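Local coordinates for protein aldehyde dehydrogenase 12 (Zea mays, PDB 6D97) that binds NAD and oxidises L-glutamate gamma-semialdehyde, as the last enzyme of proline catabolism in plants, at residues 219-224 with 229-234. Numbering follows the deposited sequence.
With NAD (nicotinamide-adenine-dinucleotide), chain E.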
ATOM      1  N   PRO A 219       7.725 -10.601  24.591  1.00 25.02           N
ATOM      2  CA  PRO A 219       9.183 -10.498  24.588  1.00 23.40           C
ATOM      3  C   PRO A 219       9.799 -10.618  25.970  1.00 29.83           C
ATOM      4  O   PRO A 219       9.191 -10.303  26.995  1.00 30.49           O
ATOM      5  CB  PRO A 219       9.411  -9.089  24.024  1.00 19.42           C
ATOM      6  CG  PRO A 219       8.254  -8.315  24.570  1.00 21.57           C
ATOM      7  CD  PRO A 219       7.084  -9.279  24.672  1.00 23.25           C
ATOM      8  N   VAL A 220      11.038 -11.096  25.975  1.00 34.80           N
ATOM      9  CA  VAL A 220      11.943 -10.934  27.102  1.00 36.56           C
ATOM     10  C   VAL A 220      13.002  -9.930  26.671  1.00 35.58           C
ATOM     11  O   VAL A 220      13.610 -10.076  25.601  1.00 31.21           O
ATOM     12  CB  VAL A 220      12.560 -12.273  27.548  1.00 37.86           C
ATOM     13  CG1 VAL A 220      13.331 -12.943  26.411  1.00 33.09           C
ATOM     14  CG2 VAL A 220      13.447 -12.062  28.763  1.00 23.32           C
ATOM     15  N   LEU A 221      13.172  -8.878  27.462  1.00 21.55           N
ATOM     16  CA  LEU A 221      14.030  -7.759  27.103  1.00 21.21           C
ATOM     17  C   LEU A 221      15.294  -7.784  27.948  1.00 24.41           C
ATOM     18  O   LEU A 221      15.225  -7.848  29.179  1.00 26.66           O
ATOM     19  CB  LEU A 221      13.300  -6.427  27.283  1.00 23.73           C
ATOM     20  CG  LEU A 221      14.194  -5.195  27.134  1.00 32.75           C
ATOM     21  CD1 LEU A 221      14.750  -5.071  25.723  1.00 20.08           C
ATOM     22  CD2 LEU A 221      13.439  -3.941  27.516  1.00 35.36           C
ATOM     23  N   LYS A 222      16.443  -7.733  27.283  1.00 31.60           N
ATOM     24  CA  LYS A 222      17.735  -7.676  27.952  1.00 26.55           C
ATOM     25  C   LYS A 222      18.482  -6.443  27.464  1.00 25.83           C
ATOM     26  O   LYS A 222      18.730  -6.298  26.262  1.00 25.65           O
ATOM     27  CB  LYS A 222      18.547  -8.945  27.688  1.00 22.81           C
ATOM     28  CG  LYS A 222      19.867  -9.015  28.437  1.00 32.27           C
ATOM     29  CD  LYS A 222      21.028  -9.164  27.469  1.00 40.30           C
ATOM     30  CE  LYS A 222      22.341  -9.398  28.198  1.00 39.73           C
ATOM     31  NZ  LYS A 222      22.802  -8.176  28.916  1.00 36.61           N
ATOM     32  N   VAL A 223      18.829  -5.560  28.394  1.00 28.42           N
ATOM     33  CA  VAL A 223      19.617  -4.368  28.112  1.00 28.31           C
ATOM     34  C   VAL A 223      20.954  -4.516  28.822  1.00 32.27           C
ATOM     35  O   VAL A 223      21.020  -5.079  29.922  1.00 32.54           O
ATOM     36  CB  VAL A 223      18.885  -3.084  28.559  1.00 22.11           C
ATOM     37  CG1 VAL A 223      19.711  -1.839  28.252  1.00 27.33           C
ATOM     38  CG2 VAL A 223      17.516  -3.004  27.891  1.00 23.36           C
ATOM     39  N   ASP A 224      22.020  -4.045  28.170  1.00 29.28           N
ATOM     40  CA  ASP A 224      23.359  -4.031  28.746  1.00 25.78           C
ATOM     41  C   ASP A 224      23.312  -3.547  30.185  1.00 24.37           C
ATOM     42  O   ASP A 224      22.781  -2.470  30.474  1.00 24.20           O
ATOM     43  CB  ASP A 224      24.279  -3.130  27.914  1.00 25.59           C
ATOM     44  CG  ASP A 224      25.750  -3.328  28.247  1.00 35.64           C
ATOM     45  OD1 ASP A 224      26.150  -3.112  29.413  1.00 36.49           O
ATOM     46  OD2 ASP A 224      26.509  -3.721  27.337  1.00 44.13           O
ATOM     47  N   ILE A 229      19.319   0.393  33.920  1.00 34.00           N
ATOM     48  CA  ILE A 229      18.504   1.125  34.882  1.00 26.56           C
ATOM     49  C   ILE A 229      17.473   1.978  34.164  1.00 28.04           C
ATOM     50  O   ILE A 229      16.367   2.195  34.673  1.00 27.07           O
ATOM     51  CB  ILE A 229      19.399   1.974  35.814  1.00 35.07           C
ATOM     52  CG1 ILE A 229      18.602   2.469  37.022  1.00 27.22           C
ATOM     53  CG2 ILE A 229      20.014   3.155  35.065  1.00 30.91           C
ATOM     54  CD1 ILE A 229      19.472   2.962  38.173  1.00 29.01           C
ATOM     55  N   VAL A 230      17.799   2.442  32.955  1.00 30.42           N
ATOM     56  CA  VAL A 230      16.911   3.346  32.231  1.00 28.19           C
ATOM     57  C   VAL A 230      15.637   2.619  31.826  1.00 31.73           C
ATOM     58  O   VAL A 230      14.523   3.057  32.133  1.00 40.07           O
ATOM     59  CB  VAL A 230      17.628   3.941  31.009  1.00 27.63           C
ATOM     60  CG1 VAL A 230      16.660   4.779  30.190  1.00 22.34           C
ATOM     61  CG2 VAL A 230      18.822   4.765  31.456  1.00 23.51           C
ATOM     62  N   MET A 231      15.785   1.488  31.128  1.00 24.92           N
ATOM     63  CA  MET A 231      14.610   0.726  30.722  1.00 26.56           C
ATOM     64  C   MET A 231      13.855   0.182  31.921  1.00 22.91           C
ATOM     65  O   MET A 231      12.637  -0.010  31.846  1.00 29.18           O
ATOM     66  CB  MET A 231      15.002  -0.418  29.790  1.00 27.54           C
ATOM     67  CG  MET A 231      14.958  -0.044  28.333  1.00 31.24           C
ATOM     68  SD  MET A 231      13.453   0.817  27.829  1.00 31.24           S
ATOM     69  CE  MET A 231      12.258  -0.511  27.916  1.00 24.71           C
ATOM     70  N   GLU A 232      14.549  -0.072  33.031  1.00 23.74           N
ATOM     71  CA  GLU A 232      13.858  -0.502  34.240  1.00 25.00           C
ATOM     72  C   GLU A 232      12.883   0.570  34.708  1.00 24.71           C
ATOM     73  O   GLU A 232      11.723   0.278  35.023  1.00 32.06           O
ATOM     74  CB  GLU A 232      14.874  -0.833  35.335  1.00 29.78           C
ATOM     75  CG  GLU A 232      14.350  -1.805  36.377  1.00 38.62           C
ATOM     76  CD  GLU A 232      14.404  -1.253  37.783  1.00 48.09           C
ATOM     77  OE1 GLU A 232      14.954  -1.939  38.668  1.00 46.12           O
ATOM     78  OE2 GLU A 232      13.898  -0.134  38.004  1.00 56.58           O
ATOM     79  N   GLN A 233      13.335   1.826  34.735  1.00 24.76           N
ATOM     80  CA  GLN A 233      12.443   2.936  35.057  1.00 31.86           C
ATOM     81  C   GLN A 233      11.358   3.096  34.001  1.00 24.12           C
ATOM     82  O   GLN A 233      10.202   3.387  34.328  1.00 30.42           O
ATOM     83  CB  GLN A 233      13.248   4.227  35.201  1.00 27.67           C
ATOM     84  CG  GLN A 233      14.329   4.154  36.263  1.00 37.83           C
ATOM     85  CD  GLN A 233      13.769   3.856  37.639  1.00 38.90           C
ATOM     86  OE1 GLN A 233      12.958   4.612  38.170  1.00 40.68           O
ATOM     87  NE2 GLN A 233      14.192   2.742  38.220  1.00 39.21           N
ATOM     88  N   MET A 234      11.709   2.905  32.727  1.00 25.02           N
ATOM     89  CA  MET A 234      10.713   3.030  31.666  1.00 24.82           C
ATOM     90  C   MET A 234       9.632   1.963  31.796  1.00 33.85           C
ATOM     91  O   MET A 234       8.451   2.231  31.545  1.00 30.50           O
ATOM     92  CB  MET A 234      11.393   2.952  30.299  1.00 22.37           C
ATOM     93  CG  MET A 234      10.449   3.196  29.140  1.00 22.13           C
ATOM     94  SD  MET A 234       9.774   4.864  29.163  1.00 29.57           S
ATOM     95  CE  MET A 234       8.264   4.599  28.244  1.00 26.76           C
TER
HETATM   96  PA  NAD E 601      27.629  -6.133  22.345  0.70 41.48           P
HETATM   97  O1A NAD E 601      27.501  -7.152  21.168  0.70 44.06           O
HETATM   98  O2A NAD E 601      28.812  -6.131  23.181  0.70 42.74           O
HETATM   99  O5B NAD E 601      26.670  -6.187  23.468  0.70 33.82           O
HETATM  100  C5B NAD E 601      25.325  -5.833  23.254  0.70 25.30           C
HETATM  101  C4B NAD E 601      24.330  -6.661  24.059  0.70 29.69           C
HETATM  102  O4B NAD E 601      24.352  -8.035  23.715  0.70 31.80           O
HETATM  103  C3B NAD E 601      24.513  -6.538  25.537  0.70 25.90           C
HETATM  104  O3B NAD E 601      23.298  -6.497  26.178  0.70 20.41           O
HETATM  105  C2B NAD E 601      25.242  -7.768  25.869  0.70 27.66           C
HETATM  106  O2B NAD E 601      25.024  -8.130  27.179  0.70 25.50           O
HETATM  107  C1B NAD E 601      24.640  -8.721  24.905  0.70 25.13           C
HETATM  108  N9A NAD E 601      25.446  -9.882  24.592  0.70 23.84           N
HETATM  109  C8A NAD E 601      26.817  -9.959  24.427  0.70 15.63           C
HETATM  110  N7A NAD E 601      27.152 -11.216  24.115  0.70 26.23           N
HETATM  111  C5A NAD E 601      26.004 -12.000  24.052  0.70 25.45           C
HETATM  112  C6A NAD E 601      25.743 -13.329  23.778  0.70 30.42           C
HETATM  113  N6A NAD E 601      26.829 -14.218  23.473  0.70 26.47           N
HETATM  114  N1A NAD E 601      24.483 -13.790  23.800  0.70 28.10           N
HETATM  115  C2A NAD E 601      23.434 -12.978  24.084  0.70 27.52           C
HETATM  116  N3A NAD E 601      23.649 -11.665  24.358  0.70 30.40           N
HETATM  117  C4A NAD E 601      24.901 -11.161  24.348  0.70 22.24           C
HETATM  118  O3  NAD E 601      27.587  -4.692  22.066  0.70 46.70           O
HETATM  119  PN  NAD E 601      28.754  -3.642  22.309  0.70 46.70           P
HETATM  120  O1N NAD E 601      28.215  -2.357  21.580  0.70 43.12           O
HETATM  121  O2N NAD E 601      28.911  -3.321  23.767  0.70 38.01           O
HETATM  122  O5D NAD E 601      30.075  -4.019  21.694  0.70 43.72           O
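Met231, in the first turn of helix 229-240, reaches across to Leu221 and Val223, alternate residues whose side chains leave the same face of strand 218-223. Its chain bends at chi2 and chi3, and the terminal methyl CE meets Leu221 CD2 at 3.6 Å; nearer the backbone, CG lies 3.9 Å from Val223 CG2. The side chains of Leu221 and Val223 each cross that of Met231 at about a right angle. In Val223 it is CG2, anti to the carbonyl carbon, that meets the helix. A flexible thioether can fit its shape to two neighbours, whose branched ends present methyls to it, and Pro205 of helix 203-214 adds to the packing against Val223 and Met231.

Beyond this close trio the contact is sparse: no hydrogen bond joins helix to strand, and Ile229 points away, packing on Val137 of helix 124-137. Lys222, on the opposite face from Leu221 and Val223, is long enough to reach the adenosine ribose of NAD, where NZ donates at 2.8 Å to O2B and weakly, at 3.2 Å, to O3B; it also bonds Ser253 O. A leucine in place of Lys222 would probably leave both ribose hydroxyls without this donor and weaken the grip on the cofactor. One apolar face under a helix and a cofactor at the strand's carboxyl end are characteristic of the beta-alpha-beta unit of a Rossmann-type NAD-binding domain, as in aldehyde dehydrogenases.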